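PDB 3DCD: galactose mutarotase related enzyme from Lactobacillus acidophilus, which probably binds a carbohydrate and may act as an isomerase of the aldose 1-epimerase (galactose mutarotase) family, its exact substrate unknown. Local coordinates for residues Val227-Arg232 with Phe287-His292; Phe161-Ser166 with Asn214-Arg219; Met136-Gly141 with Asn275-Gly280; Lys108-Val113 with Ser127-Ser132. One frame throughout, in Å; residues are numbered along the deposited sequence.

Contact 1 (Val227-Arg232 with Phe287-His292); sequences VNVWTR and FSMTYH
Strands Val227-Arg232 and Phe287-His292 pair antiparallel in the middle of the large sheet of a galactose mutarotase-like beta-sandwich, their short axes 167° apart. Two hydrogen-bonded pairs, Asn228 with Thr290 and Trp230 with Ser288, supply four backbone bonds; the shortest runs from Trp230 N to Ser288 O at 2.8 Å. Val229 with Met289 lies between them and Val227 with Tyr291 beyond Asn228; both are non-hydrogen-bonded pairs whose side chains share the buried face. There Val229 splits its methyls: CG1, anti to the backbone N (chi1 -179°), lies 4.0 Å from Phe287 CD2, and CG2 lies alongside Met289 CG. Phe146 and Pro254 of other strands pack on this face. On the other face the Trp230 ring turns an edge to Ser288 O and takes Asn228 OD1 over one face near the rim. Arg232 reaches across to Phe287, one guanidinium face centred over Phe287 N. An alanine at Arg232 would probably leave Ser288 OG without this donor and uncover the backbone at Phe287. The guanidinium is held edge-on as well: Arg232 NH2 donates to Ser288 OG at 3.0 Å, nearly straight at 170° and in the guanidinium plane.

Contact 2 (Phe161-Ser166 with Asn214-Arg219); sequences FDMHPS and NKVSLR
Asn214 meets the loop at the end of Phe161-Ser166, its side chain crossing the Pro165 ring at about a right angle; the peptide bond before Pro165 is cis. Asn214 CA also points its hydrogen at His164 O, 3.2 Å away. Next, Lys215 exchanges two backbone bonds with His164, and the one from His164 N to Lys215 O is nearly linear at 171°. The Lys215 chain is bent in its last two torsions, and CE comes to 3.7 Å from His164 CB, while NZ bonds to Asp213 O. Val216 faces the buried side and divides its methyls between two neighbours: CG1 lies beside Phe161 CB at 4.1 Å, and CG2 meets Met163 CE at the same separation. These pairs belong to the large antiparallel sheet of the mutarotase-like beta-sandwich, near its margin, where strand 193-194 follows 159-164. Ile252 of the other sheet packs on Val216, and Tyr207 on Phe161 and Met163. Ser217 returns to the face of Lys215 and pairs with Asp162: Ser217 N donates to Asp162 O at 2.8 Å. Its OG, anti to the carbonyl carbon (chi1 -62°), lies at the edge of the His164 ring, 3.9 Å from CE1.

Contact 3 (Met136-Gly141 with Asn275-Gly280); sequences MIFGVG and NHLKPG
Phe138 lays one ring face under Asn275 CB, which stands 3.9 Å from the ring centroid and 19° off the normal in a CH-pi contact. Its CG sits between the backbone N and the carbonyl carbon (chi1 72°). Phe138 and Leu277 share one face of the sheet, and Leu277 CB approaches the ring edge, 3.9 Å from Phe138 CE1. Met136 lies beside Leu277, pointing the same way; the modelled CE lies 3.4 Å from Leu277 CD2, a closeness that is doubtful. On the opposite face of the sheet Ile137 and His276 run side by side. Ile137 CG2 sits over the imidazole face toward the rim, and CG1 closes to 3.5 Å from His276 CD2. The backbones are antiparallel, their axes 156° apart, with hydrogen-bonded pairs at both ends: Leu277 N to Met136 O and Asn275 N to Phe138 O are each 2.8 Å. Strand 275-277 thus adds to strand 136-147 within the smaller sheet of the mutarotase-like sandwich. The Phe138 and Leu277 face packs on the large sheet: Phe283 of strand 282-292 meets Phe138 edge-to-face, and Val128 of strand 121-130 touches Met136 and Phe138.

Contact 4 (Lys108-Val113 with Ser127-Ser132); sequences KFEFRV and SVVNKS
Glu110 and Lys131 cross obliquely on one face of the strand pair, Lys131 CE lying 3.5 Å from Glu110 OE2. Their charges come near without a salt bridge. The carboxylate is instead engaged along its own strand, where Arg112 NH1 donates to Glu110 OE1 at 2.9 Å; the oxygen lies in the guanidinium plane but is met from above the carboxylate plane. A leucine in place of Glu110 would probably leave Arg112 NH1 without its acidic mate and Lys131 without the nearby negative charge. Arg112 NE forms a salt bridge with Glu84. A water sits at the guanidinium edge, accepting from Arg112 NH1 at 2.9 Å and donating to Ser127 OG and Glu110 O. Ser127 OG is also hydrogen-bonded to Glu282. On the other face Phe111, with CG anti to the backbone N (chi1 179°), crosses Val128 and brings CD1 to 3.7 Å from Val128 CG2. The same ring turns an edge to Ser127 O and stacks on Phe50. At the open end, Lys108 N donates to Ser132 OG at 2.8 Å. Asn130 OD1 accepts from Ser132 N, 2.8 Å away, forming an Asx turn as the strand ends. Strands 109-118 and 121-130 make a beta hairpin in the large sheet of the mutarotase-like beta-sandwich.

How the contacts relate
From the N terminus, contact 4 comes first, closing the short hairpin of strands 109-118 and 121-130. The chain then enters strand 136-147, which contact 3 joins to strand 275-277 across 133 intervening residues. Contact 2 falls wholly within that long loop and returns the chain to the large sheet near its margin. Contact 1 starts inside the loop too, but its second strand, 287-292, comes after it, and so contacts 1 and 3 cross. Contacts 1, 2 and 4 lie in the large sheet: 1 and 2 are adjacent through strands 226-232 and 214-220, whereas 2 and 4 have centres about 31 Å apart. Contact 3 belongs to the smaller sheet and touches contact 4 at Asn130, which links the two sheets.

Contact 1 (Val227-Arg232 with Phe287-His292)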
loop_
_atom_site.group_PDB
_atom_site.type_symbol
_atom_site.label_atom_id
_atom_site.label_comp_id
_atom_site.label_asym_id
_atom_site.label_seq_id
_atom_site.Cartn_x
_atom_site.Cartn_y
_atom_site.Cartn_z
ATOM N N VAL A 227 -9.282 6.282 -10.569
ATOM C CA VAL A 227 -8.467 5.184 -10.107
ATOM C C VAL A 227 -9.292 4.442 -9.054
ATOM O O VAL A 227 -9.769 5.039 -8.082
ATOM C CB VAL A 227 -7.125 5.662 -9.522
ATOM C CG1 VAL A 227 -6.433 4.529 -8.798
ATOM C CG2 VAL A 227 -6.226 6.221 -10.645
ATOM N N ASN A 228 -9.477 3.148 -9.271
ATOM C CA ASN A 228 -10.240 2.327 -8.336
ATOM C C ASN A 228 -9.371 1.280 -7.664
ATOM O O ASN A 228 -8.614 0.582 -8.346
ATOM C CB ASN A 228 -11.397 1.683 -9.069
ATOM C CG ASN A 228 -12.545 1.408 -8.166
ATOM O OD1 ASN A 228 -12.494 0.505 -7.319
ATOM N ND2 ASN A 228 -13.595 2.203 -8.310
ATOM N N VAL A 229 -9.425 1.205 -6.326
ATOM C CA VAL A 229 -8.630 0.229 -5.595
ATOM C C VAL A 229 -9.573 -0.729 -4.866
ATOM O O VAL A 229 -10.319 -0.317 -3.974
ATOM C CB VAL A 229 -7.666 0.897 -4.571
ATOM C CG1 VAL A 229 -6.850 -0.149 -3.845
ATOM C CG2 VAL A 229 -6.708 1.872 -5.290
ATOM N N TRP A 230 -9.533 -1.996 -5.267
ATOM C CA TRP A 230 -10.335 -3.037 -4.625
ATOM C C TRP A 230 -9.426 -3.679 -3.567
ATOM O O TRP A 230 -8.370 -4.252 -3.895
ATOM C CB TRP A 230 -10.768 -4.069 -5.665
ATOM C CG TRP A 230 -11.476 -3.454 -6.854
ATOM C CD1 TRP A 230 -10.926 -2.627 -7.816
ATOM C CD2 TRP A 230 -12.848 -3.621 -7.216
ATOM N NE1 TRP A 230 -11.881 -2.260 -8.731
ATOM C CE2 TRP A 230 -13.067 -2.862 -8.399
ATOM C CE3 TRP A 230 -13.916 -4.339 -6.666
ATOM C CZ2 TRP A 230 -14.314 -2.800 -9.034
ATOM C CZ3 TRP A 230 -15.165 -4.276 -7.298
ATOM C CH2 TRP A 230 -15.351 -3.516 -8.474
ATOM N N THR A 231 -9.824 -3.580 -2.299
ATOM C CA THR A 231 -8.930 -3.953 -1.188
ATOM C C THR A 231 -9.142 -5.385 -0.725
ATOM O O THR A 231 -8.532 -5.823 0.259
ATOM C CB THR A 231 -9.112 -3.009 0.010
ATOM O OG1 THR A 231 -10.494 -3.012 0.392
ATOM C CG2 THR A 231 -8.689 -1.553 -0.359
ATOM N N ARG A 232 -10.016 -6.110 -1.432
ATOM C CA ARG A 232 -10.309 -7.508 -1.113
ATOM C C ARG A 232 -10.563 -7.645 0.400
ATOM O O ARG A 232 -11.408 -6.927 0.949
ATOM C CB ARG A 232 -9.172 -8.405 -1.617
ATOM C CG ARG A 232 -8.923 -8.254 -3.137
ATOM C CD ARG A 232 -7.940 -9.311 -3.659
ATOM N NE ARG A 232 -7.340 -8.918 -4.936
ATOM C CZ ARG A 232 -6.181 -9.393 -5.383
ATOM N NH1 ARG A 232 -5.501 -10.280 -4.671
ATOM N NH2 ARG A 232 -5.701 -8.992 -6.543
ATOM N N PHE A 287 -4.487 -6.843 -3.643
ATOM C CA PHE A 287 -5.495 -5.876 -4.035
ATOM C C PHE A 287 -5.381 -5.588 -5.525
ATOM O O PHE A 287 -4.411 -6.000 -6.158
ATOM C CB PHE A 287 -5.373 -4.602 -3.194
ATOM C CG PHE A 287 -4.029 -3.915 -3.309
ATOM C CD1 PHE A 287 -2.938 -4.356 -2.539
ATOM C CD2 PHE A 287 -3.860 -2.833 -4.174
ATOM C CE1 PHE A 287 -1.707 -3.719 -2.623
ATOM C CE2 PHE A 287 -2.623 -2.178 -4.260
ATOM C CZ PHE A 287 -1.553 -2.624 -3.498
ATOM N N SER A 288 -6.374 -4.896 -6.076
ATOM C CA SER A 288 -6.432 -4.658 -7.507
ATOM C C SER A 288 -6.696 -3.190 -7.797
ATOM O O SER A 288 -7.413 -2.528 -7.049
ATOM C CB SER A 288 -7.521 -5.504 -8.147
ATOM O OG SER A 288 -7.271 -6.866 -7.861
HETATM N N MSE A 289 -6.125 -2.698 -8.892
HETATM C CA MSE A 289 -6.244 -1.287 -9.234
HETATM C C MSE A 289 -6.705 -1.198 -10.672
HETATM O O MSE A 289 -6.162 -1.893 -11.526
HETATM C CB MSE A 289 -4.887 -0.588 -9.098
HETATM C CG MSE A 289 -4.352 -0.439 -7.665
HETATM SE SE MSE A 289 -2.416 -0.171 -7.613
HETATM C CE MSE A 289 -1.896 -2.027 -8.070
ATOM N N THR A 290 -7.700 -0.352 -10.942
ATOM C CA THR A 290 -8.058 -0.021 -12.326
ATOM C C THR A 290 -7.802 1.473 -12.578
ATOM O O THR A 290 -7.946 2.298 -11.671
ATOM C CB THR A 290 -9.518 -0.368 -12.670
ATOM O OG1 THR A 290 -10.405 0.485 -11.926
ATOM C CG2 THR A 290 -9.811 -1.823 -12.313
ATOM N N TYR A 291 -7.413 1.800 -13.801
ATOM C CA TYR A 291 -7.049 3.164 -14.152
ATOM C C TYR A 291 -7.843 3.682 -15.341
ATOM O O TYR A 291 -7.995 2.978 -16.342
ATOM C CB TYR A 291 -5.567 3.227 -14.508
ATOM C CG TYR A 291 -4.668 2.505 -13.524
ATOM C CD1 TYR A 291 -4.117 3.175 -12.436
ATOM C CD2 TYR A 291 -4.386 1.155 -13.681
ATOM C CE1 TYR A 291 -3.285 2.508 -11.508
ATOM C CE2 TYR A 291 -3.561 0.480 -12.770
ATOM C CZ TYR A 291 -3.017 1.165 -11.694
ATOM O OH TYR A 291 -2.199 0.494 -10.818
ATOM N N HIS A 292 -8.313 4.919 -15.230
ATOM C CA HIS A 292 -8.956 5.607 -16.347
ATOM C C HIS A 292 -8.416 7.029 -16.450
ATOM O O HIS A 292 -8.344 7.753 -15.440
ATOM C CB HIS A 292 -10.477 5.620 -16.229
ATOM C CG HIS A 292 -11.164 5.937 -17.524
ATOM N ND1 HIS A 292 -11.133 7.194 -18.097
ATOM C CD2 HIS A 292 -11.863 5.150 -18.373
ATOM C CE1 HIS A 292 -11.796 7.165 -19.242
ATOM N NE2 HIS A 292 -12.259 5.938 -19.423
#

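Contact 2 (Phe161-Ser166 with Asn214-Arg219)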
loop_
_atom_site.group_PDB
_atom_site.type_symbol
_atom_site.label_atom_id
_atom_site.label_comp_id
_atom_site.label_asym_id
_atom_site.label_seq_id
_atom_site.Cartn_x
_atom_site.Cartn_y
_atom_site.Cartn_z
ATOM N N PHE A 161 -12.079 11.027 -2.767
ATOM C CA PHE A 161 -12.225 9.571 -2.698
ATOM C C PHE A 161 -13.593 9.189 -2.162
ATOM O O PHE A 161 -14.229 9.935 -1.403
ATOM C CB PHE A 161 -11.064 8.869 -1.963
ATOM C CG PHE A 161 -10.990 9.151 -0.477
ATOM C CD1 PHE A 161 -11.557 8.273 0.436
ATOM C CD2 PHE A 161 -10.330 10.287 0.003
ATOM C CE1 PHE A 161 -11.480 8.508 1.800
ATOM C CE2 PHE A 161 -10.254 10.545 1.369
ATOM C CZ PHE A 161 -10.832 9.649 2.272
ATOM N N ASP A 162 -14.053 8.043 -2.633
ATOM C CA ASP A 162 -15.360 7.543 -2.334
ATOM C C ASP A 162 -15.224 6.056 -2.054
ATOM O O ASP A 162 -14.646 5.317 -2.838
ATOM C CB ASP A 162 -16.283 7.768 -3.529
ATOM C CG ASP A 162 -17.733 7.776 -3.141
ATOM O OD1 ASP A 162 -18.041 7.867 -1.928
ATOM O OD2 ASP A 162 -18.581 7.696 -4.049
HETATM N N MSE A 163 -15.758 5.613 -0.931
HETATM C CA MSE A 163 -15.626 4.217 -0.570
HETATM C C MSE A 163 -16.929 3.461 -0.777
HETATM O O MSE A 163 -18.014 3.958 -0.455
HETATM C CB MSE A 163 -15.137 4.103 0.863
HETATM C CG MSE A 163 -13.883 4.912 1.094
HETATM SE SE MSE A 163 -13.183 4.661 2.891
HETATM C CE MSE A 163 -12.948 2.764 2.783
ATOM N N HIS A 164 -16.822 2.275 -1.361
ATOM C CA HIS A 164 -17.969 1.398 -1.528
ATOM C C HIS A 164 -17.676 0.083 -0.791
ATOM O O HIS A 164 -16.538 -0.369 -0.790
ATOM C CB HIS A 164 -18.233 1.174 -3.017
ATOM C CG HIS A 164 -18.465 2.446 -3.782
ATOM N ND1 HIS A 164 -17.438 3.174 -4.353
ATOM C CD2 HIS A 164 -19.603 3.131 -4.044
ATOM C CE1 HIS A 164 -17.936 4.243 -4.947
ATOM N NE2 HIS A 164 -19.249 4.240 -4.775
ATOM N N PRO A 165 -18.681 -0.498 -0.097
ATOM C CA PRO A 165 -20.060 -0.008 0.123
ATOM C C PRO A 165 -20.052 1.327 0.850
ATOM O O PRO A 165 -19.094 1.619 1.568
ATOM C CB PRO A 165 -20.668 -1.070 1.054
ATOM C CG PRO A 165 -19.811 -2.274 0.905
ATOM C CD PRO A 165 -18.432 -1.774 0.590
ATOM N N SER A 166 -21.112 2.117 0.667
ATOM C CA SER A 166 -21.200 3.455 1.242
ATOM C C SER A 166 -21.735 3.333 2.651
ATOM O O SER A 166 -22.949 3.460 2.888
ATOM C CB SER A 166 -22.136 4.350 0.423
ATOM O OG SER A 166 -21.547 4.683 -0.835
ATOM N N ASN A 214 -14.804 -4.139 -0.475
ATOM C CA ASN A 214 -14.453 -2.737 -0.339
ATOM C C ASN A 214 -13.682 -2.232 -1.540
ATOM O O ASN A 214 -12.753 -2.893 -2.052
ATOM C CB ASN A 214 -13.683 -2.456 0.952
ATOM C CG ASN A 214 -14.443 -2.916 2.174
ATOM O OD1 ASN A 214 -14.060 -3.888 2.832
ATOM N ND2 ASN A 214 -15.528 -2.235 2.474
ATOM N N LYS A 215 -14.093 -1.059 -1.990
ATOM C CA LYS A 215 -13.426 -0.397 -3.095
ATOM C C LYS A 215 -13.295 1.074 -2.761
ATOM O O LYS A 215 -14.252 1.700 -2.317
ATOM C CB LYS A 215 -14.219 -0.570 -4.391
ATOM C CG LYS A 215 -14.599 -2.017 -4.648
ATOM C CD LYS A 215 -15.795 -2.165 -5.605
ATOM C CE LYS A 215 -17.188 -1.836 -4.976
ATOM N NZ LYS A 215 -17.779 -2.906 -4.085
ATOM N N VAL A 216 -12.116 1.621 -2.986
ATOM C CA VAL A 216 -11.893 3.048 -2.800
ATOM C C VAL A 216 -11.731 3.674 -4.201
ATOM O O VAL A 216 -10.861 3.242 -4.962
ATOM C CB VAL A 216 -10.631 3.322 -1.938
ATOM C CG1 VAL A 216 -10.452 4.834 -1.702
ATOM C CG2 VAL A 216 -10.697 2.551 -0.584
ATOM N N SER A 217 -12.574 4.656 -4.540
ATOM C CA SER A 217 -12.504 5.299 -5.858
ATOM C C SER A 217 -11.931 6.682 -5.713
ATOM O O SER A 217 -12.445 7.490 -4.940
ATOM C CB SER A 217 -13.889 5.475 -6.506
ATOM O OG SER A 217 -14.516 4.238 -6.740
ATOM N N LEU A 218 -10.909 6.954 -6.497
ATOM C CA LEU A 218 -10.343 8.277 -6.596
ATOM C C LEU A 218 -10.769 8.902 -7.928
ATOM O O LEU A 218 -10.497 8.353 -9.000
ATOM C CB LEU A 218 -8.827 8.176 -6.456
ATOM C CG LEU A 218 -8.007 9.392 -6.848
ATOM C CD1 LEU A 218 -8.210 10.490 -5.808
ATOM C CD2 LEU A 218 -6.545 8.929 -6.918
ATOM N N ARG A 219 -11.484 10.024 -7.829
ATOM C CA ARG A 219 -12.146 10.653 -8.969
ATOM C C ARG A 219 -12.120 12.182 -8.907
ATOM O O ARG A 219 -11.669 12.768 -7.925
ATOM C CB ARG A 219 -13.611 10.211 -9.005
ATOM C CG ARG A 219 -13.780 8.782 -9.496
ATOM C CD ARG A 219 -14.917 8.089 -8.811
ATOM N NE ARG A 219 -16.185 8.650 -9.230
ATOM C CZ ARG A 219 -16.820 8.323 -10.349
ATOM N NH1 ARG A 219 -16.294 7.421 -11.176
ATOM N NH2 ARG A 219 -17.988 8.900 -10.641
#

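Contact 3 (Met136-Gly141 with Asn275-Gly280)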
loop_
_atom_site.group_PDB
_atom_site.type_symbol
_atom_site.label_atom_id
_atom_site.label_comp_id
_atom_site.label_asym_id
_atom_site.label_seq_id
_atom_site.Cartn_x
_atom_site.Cartn_y
_atom_site.Cartn_z
HETATM N N MSE A 136 5.367 -17.597 12.462
HETATM C CA MSE A 136 5.866 -16.310 11.999
HETATM C C MSE A 136 4.820 -15.221 12.241
HETATM O O MSE A 136 3.634 -15.448 12.049
HETATM C CB MSE A 136 6.197 -16.407 10.515
HETATM C CG MSE A 136 6.688 -15.127 9.900
HETATM SE SE MSE A 136 7.369 -15.551 8.136
HETATM C CE MSE A 136 5.669 -15.661 7.240
ATOM N N ILE A 137 5.274 -14.039 12.658
ATOM C CA ILE A 137 4.388 -12.905 12.960
ATOM C C ILE A 137 4.794 -11.741 12.048
ATOM O O ILE A 137 5.926 -11.279 12.132
ATOM C CB ILE A 137 4.446 -12.527 14.475
ATOM C CG1 ILE A 137 4.072 -13.761 15.316
ATOM C CG2 ILE A 137 3.445 -11.407 14.782
ATOM C CD1 ILE A 137 4.497 -13.750 16.788
ATOM N N PHE A 138 3.883 -11.330 11.156
ATOM C CA PHE A 138 4.147 -10.287 10.156
ATOM C C PHE A 138 2.923 -9.451 9.781
ATOM O O PHE A 138 1.752 -9.899 9.899
ATOM C CB PHE A 138 4.720 -10.890 8.861
ATOM C CG PHE A 138 3.705 -11.643 8.065
ATOM C CD1 PHE A 138 3.379 -12.959 8.403
ATOM C CD2 PHE A 138 3.041 -11.034 7.002
ATOM C CE1 PHE A 138 2.407 -13.648 7.685
ATOM C CE2 PHE A 138 2.076 -11.712 6.292
ATOM C CZ PHE A 138 1.755 -13.018 6.628
ATOM N N GLY A 139 3.207 -8.233 9.309
ATOM C CA GLY A 139 2.227 -7.391 8.646
ATOM C C GLY A 139 2.684 -7.206 7.201
ATOM O O GLY A 139 3.872 -7.283 6.911
ATOM N N VAL A 140 1.734 -7.012 6.297
ATOM C CA VAL A 140 2.027 -6.736 4.880
ATOM C C VAL A 140 0.989 -5.733 4.351
ATOM O O VAL A 140 -0.148 -5.715 4.817
ATOM C CB VAL A 140 2.113 -8.041 4.018
ATOM C CG1 VAL A 140 0.762 -8.775 3.938
ATOM C CG2 VAL A 140 2.677 -7.735 2.626
ATOM N N GLY A 141 1.394 -4.875 3.414
ATOM C CA GLY A 141 0.517 -3.837 2.901
ATOM C C GLY A 141 1.057 -3.240 1.609
ATOM O O GLY A 141 2.243 -3.358 1.304
ATOM N N ASN A 275 -0.435 -10.679 11.446
ATOM C CA ASN A 275 -0.743 -12.035 10.972
ATOM C C ASN A 275 0.137 -13.095 11.648
ATOM O O ASN A 275 1.341 -12.897 11.808
ATOM C CB ASN A 275 -0.597 -12.132 9.440
ATOM C CG ASN A 275 -1.332 -11.028 8.715
ATOM O OD1 ASN A 275 -0.715 -10.074 8.221
ATOM N ND2 ASN A 275 -2.655 -11.126 8.662
ATOM N N HIS A 276 -0.467 -14.218 12.038
ATOM C CA HIS A 276 0.264 -15.349 12.624
ATOM C C HIS A 276 0.217 -16.548 11.687
ATOM O O HIS A 276 -0.869 -17.044 11.365
ATOM C CB HIS A 276 -0.315 -15.709 13.985
ATOM C CG HIS A 276 -0.072 -14.660 15.026
ATOM N ND1 HIS A 276 -0.708 -13.437 15.009
ATOM C CD2 HIS A 276 0.747 -14.644 16.103
ATOM C CE1 HIS A 276 -0.285 -12.710 16.028
ATOM N NE2 HIS A 276 0.596 -13.419 16.706
ATOM N N LEU A 277 1.386 -16.973 11.219
ATOM C CA LEU A 277 1.487 -17.977 10.168
ATOM C C LEU A 277 2.292 -19.185 10.631
ATOM O O LEU A 277 3.499 -19.092 10.887
ATOM C CB LEU A 277 2.100 -17.360 8.890
ATOM C CG LEU A 277 2.171 -18.235 7.632
ATOM C CD1 LEU A 277 0.771 -18.612 7.152
ATOM C CD2 LEU A 277 2.950 -17.550 6.499
ATOM N N LYS A 278 1.620 -20.331 10.720
ATOM C CA LYS A 278 2.272 -21.548 11.206
ATOM C C LYS A 278 3.389 -22.054 10.264
ATOM O O LYS A 278 3.373 -21.764 9.053
ATOM C CB LYS A 278 1.229 -22.643 11.467
ATOM C CG LYS A 278 0.198 -22.267 12.520
ATOM C CD LYS A 278 -0.542 -23.488 13.032
ATOM C CE LYS A 278 -1.612 -23.093 14.045
ATOM N NZ LYS A 278 -2.332 -24.291 14.554
ATOM N N PRO A 279 4.368 -22.799 10.817
ATOM C CA PRO A 279 5.511 -23.269 10.034
ATOM C C PRO A 279 5.096 -24.000 8.759
ATOM O O PRO A 279 4.176 -24.811 8.779
ATOM C CB PRO A 279 6.234 -24.210 11.007
ATOM C CG PRO A 279 5.902 -23.658 12.352
ATOM C CD PRO A 279 4.470 -23.232 12.228
ATOM N N GLY A 280 5.739 -23.655 7.651
ATOM C CA GLY A 280 5.468 -24.271 6.355
ATOM C C GLY A 280 4.242 -23.774 5.607
ATOM O O GLY A 280 4.079 -24.097 4.427
#

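Contact 4 (Lys108-Val113 with Ser127-Ser132)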
loop_
_atom_site.group_PDB
_atom_site.type_symbol
_atom_site.label_atom_id
_atom_site.label_comp_id
_atom_site.label_asym_id
_atom_site.label_seq_id
_atom_site.Cartn_x
_atom_site.Cartn_y
_atom_site.Cartn_z
ATOM N N LYS A 108 12.573 -17.024 8.996
ATOM C CA LYS A 108 12.886 -17.439 7.645
ATOM C C LYS A 108 11.587 -17.434 6.850
ATOM O O LYS A 108 10.549 -17.847 7.362
ATOM C CB LYS A 108 13.509 -18.833 7.655
ATOM C CG LYS A 108 14.808 -18.919 8.455
ATOM C CD LYS A 108 15.446 -20.313 8.362
ATOM C CE LYS A 108 16.001 -20.632 6.963
ATOM N NZ LYS A 108 16.989 -19.640 6.428
ATOM N N PHE A 109 11.635 -16.959 5.609
ATOM C CA PHE A 109 10.408 -16.806 4.824
ATOM C C PHE A 109 10.700 -16.808 3.335
ATOM O O PHE A 109 11.849 -16.634 2.912
ATOM C CB PHE A 109 9.703 -15.487 5.197
ATOM C CG PHE A 109 10.557 -14.257 4.948
ATOM C CD1 PHE A 109 11.343 -13.721 5.967
ATOM C CD2 PHE A 109 10.604 -13.661 3.688
ATOM C CE1 PHE A 109 12.156 -12.608 5.734
ATOM C CE2 PHE A 109 11.414 -12.551 3.445
ATOM C CZ PHE A 109 12.187 -12.023 4.473
ATOM N N GLU A 110 9.636 -16.982 2.550
ATOM C CA GLU A 110 9.627 -16.635 1.136
ATOM C C GLU A 110 8.509 -15.610 0.962
ATOM O O GLU A 110 7.358 -15.903 1.264
ATOM C CB GLU A 110 9.362 -17.869 0.261
ATOM C CG GLU A 110 10.470 -18.925 0.292
ATOM C CD GLU A 110 10.174 -20.139 -0.595
ATOM O OE1 GLU A 110 9.035 -20.272 -1.107
ATOM O OE2 GLU A 110 11.086 -20.957 -0.775
ATOM N N PHE A 111 8.853 -14.410 0.491
ATOM C CA PHE A 111 7.872 -13.342 0.254
ATOM C C PHE A 111 7.800 -13.045 -1.236
ATOM O O PHE A 111 8.793 -12.622 -1.829
ATOM C CB PHE A 111 8.272 -12.068 1.010
ATOM C CG PHE A 111 7.318 -10.893 0.803
ATOM C CD1 PHE A 111 5.943 -11.091 0.739
ATOM C CD2 PHE A 111 7.814 -9.584 0.723
ATOM C CE1 PHE A 111 5.042 -9.989 0.559
ATOM C CE2 PHE A 111 6.950 -8.486 0.562
ATOM C CZ PHE A 111 5.560 -8.685 0.486
ATOM N N ARG A 112 6.626 -13.262 -1.824
ATOM C CA ARG A 112 6.434 -13.055 -3.251
ATOM C C ARG A 112 5.448 -11.918 -3.498
ATOM O O ARG A 112 4.385 -11.867 -2.877
ATOM C CB ARG A 112 5.933 -14.342 -3.918
ATOM C CG ARG A 112 7.020 -15.390 -4.139
ATOM C CD ARG A 112 6.410 -16.693 -4.675
ATOM N NE ARG A 112 7.440 -17.690 -4.932
ATOM C CZ ARG A 112 7.922 -18.514 -4.003
ATOM N NH1 ARG A 112 7.457 -18.475 -2.757
ATOM N NH2 ARG A 112 8.864 -19.377 -4.322
ATOM N N VAL A 113 5.823 -11.007 -4.395
ATOM C CA VAL A 113 4.941 -9.954 -4.868
ATOM C C VAL A 113 4.717 -10.193 -6.355
ATOM O O VAL A 113 5.651 -10.131 -7.174
ATOM C CB VAL A 113 5.515 -8.515 -4.612
ATOM C CG1 VAL A 113 4.527 -7.457 -5.088
ATOM C CG2 VAL A 113 5.792 -8.314 -3.119
ATOM N N SER A 127 2.204 -13.148 -1.341
ATOM C CA SER A 127 2.279 -14.493 -0.846
ATOM C C SER A 127 3.436 -14.558 0.129
ATOM O O SER A 127 4.560 -14.201 -0.216
ATOM C CB SER A 127 2.501 -15.465 -1.996
ATOM O OG SER A 127 2.922 -16.724 -1.513
ATOM N N VAL A 128 3.151 -15.009 1.349
ATOM C CA VAL A 128 4.196 -15.212 2.368
ATOM C C VAL A 128 4.200 -16.693 2.783
ATOM O O VAL A 128 3.167 -17.221 3.170
ATOM C CB VAL A 128 3.933 -14.311 3.605
ATOM C CG1 VAL A 128 5.007 -14.479 4.661
ATOM C CG2 VAL A 128 3.856 -12.827 3.186
ATOM N N VAL A 129 5.354 -17.345 2.692
ATOM C CA VAL A 129 5.517 -18.711 3.184
ATOM C C VAL A 129 6.456 -18.700 4.379
ATOM O O VAL A 129 7.584 -18.219 4.274
ATOM C CB VAL A 129 6.067 -19.654 2.081
ATOM C CG1 VAL A 129 6.252 -21.085 2.616
ATOM C CG2 VAL A 129 5.121 -19.641 0.862
ATOM N N ASN A 130 5.983 -19.214 5.512
ATOM C CA ASN A 130 6.818 -19.325 6.700
ATOM C C ASN A 130 7.728 -20.542 6.584
ATOM O O ASN A 130 7.232 -21.672 6.457
ATOM C CB ASN A 130 5.941 -19.409 7.945
ATOM C CG ASN A 130 6.753 -19.519 9.228
ATOM O OD1 ASN A 130 7.962 -19.283 9.232
ATOM N ND2 ASN A 130 6.083 -19.876 10.329
ATOM N N LYS A 131 9.042 -20.291 6.592
ATOM C CA LYS A 131 10.087 -21.312 6.493
ATOM C C LYS A 131 10.799 -21.529 7.831
ATOM O O LYS A 131 11.825 -22.189 7.895
ATOM C CB LYS A 131 11.119 -20.895 5.440
ATOM C CG LYS A 131 10.586 -20.892 4.010
ATOM C CD LYS A 131 10.102 -22.281 3.604
ATOM C CE LYS A 131 9.696 -22.317 2.138
ATOM N NZ LYS A 131 9.406 -23.712 1.676
ATOM N N SER A 132 10.252 -20.925 8.883
ATOM C CA SER A 132 10.793 -21.028 10.235
ATOM C C SER A 132 10.231 -22.270 10.927
ATOM O O SER A 132 9.221 -22.821 10.486
ATOM C CB SER A 132 10.398 -19.790 11.046
ATOM O OG SER A 132 10.685 -18.596 10.344
HETATM O O HOH W 1 5.690 -16.866 -1.185
#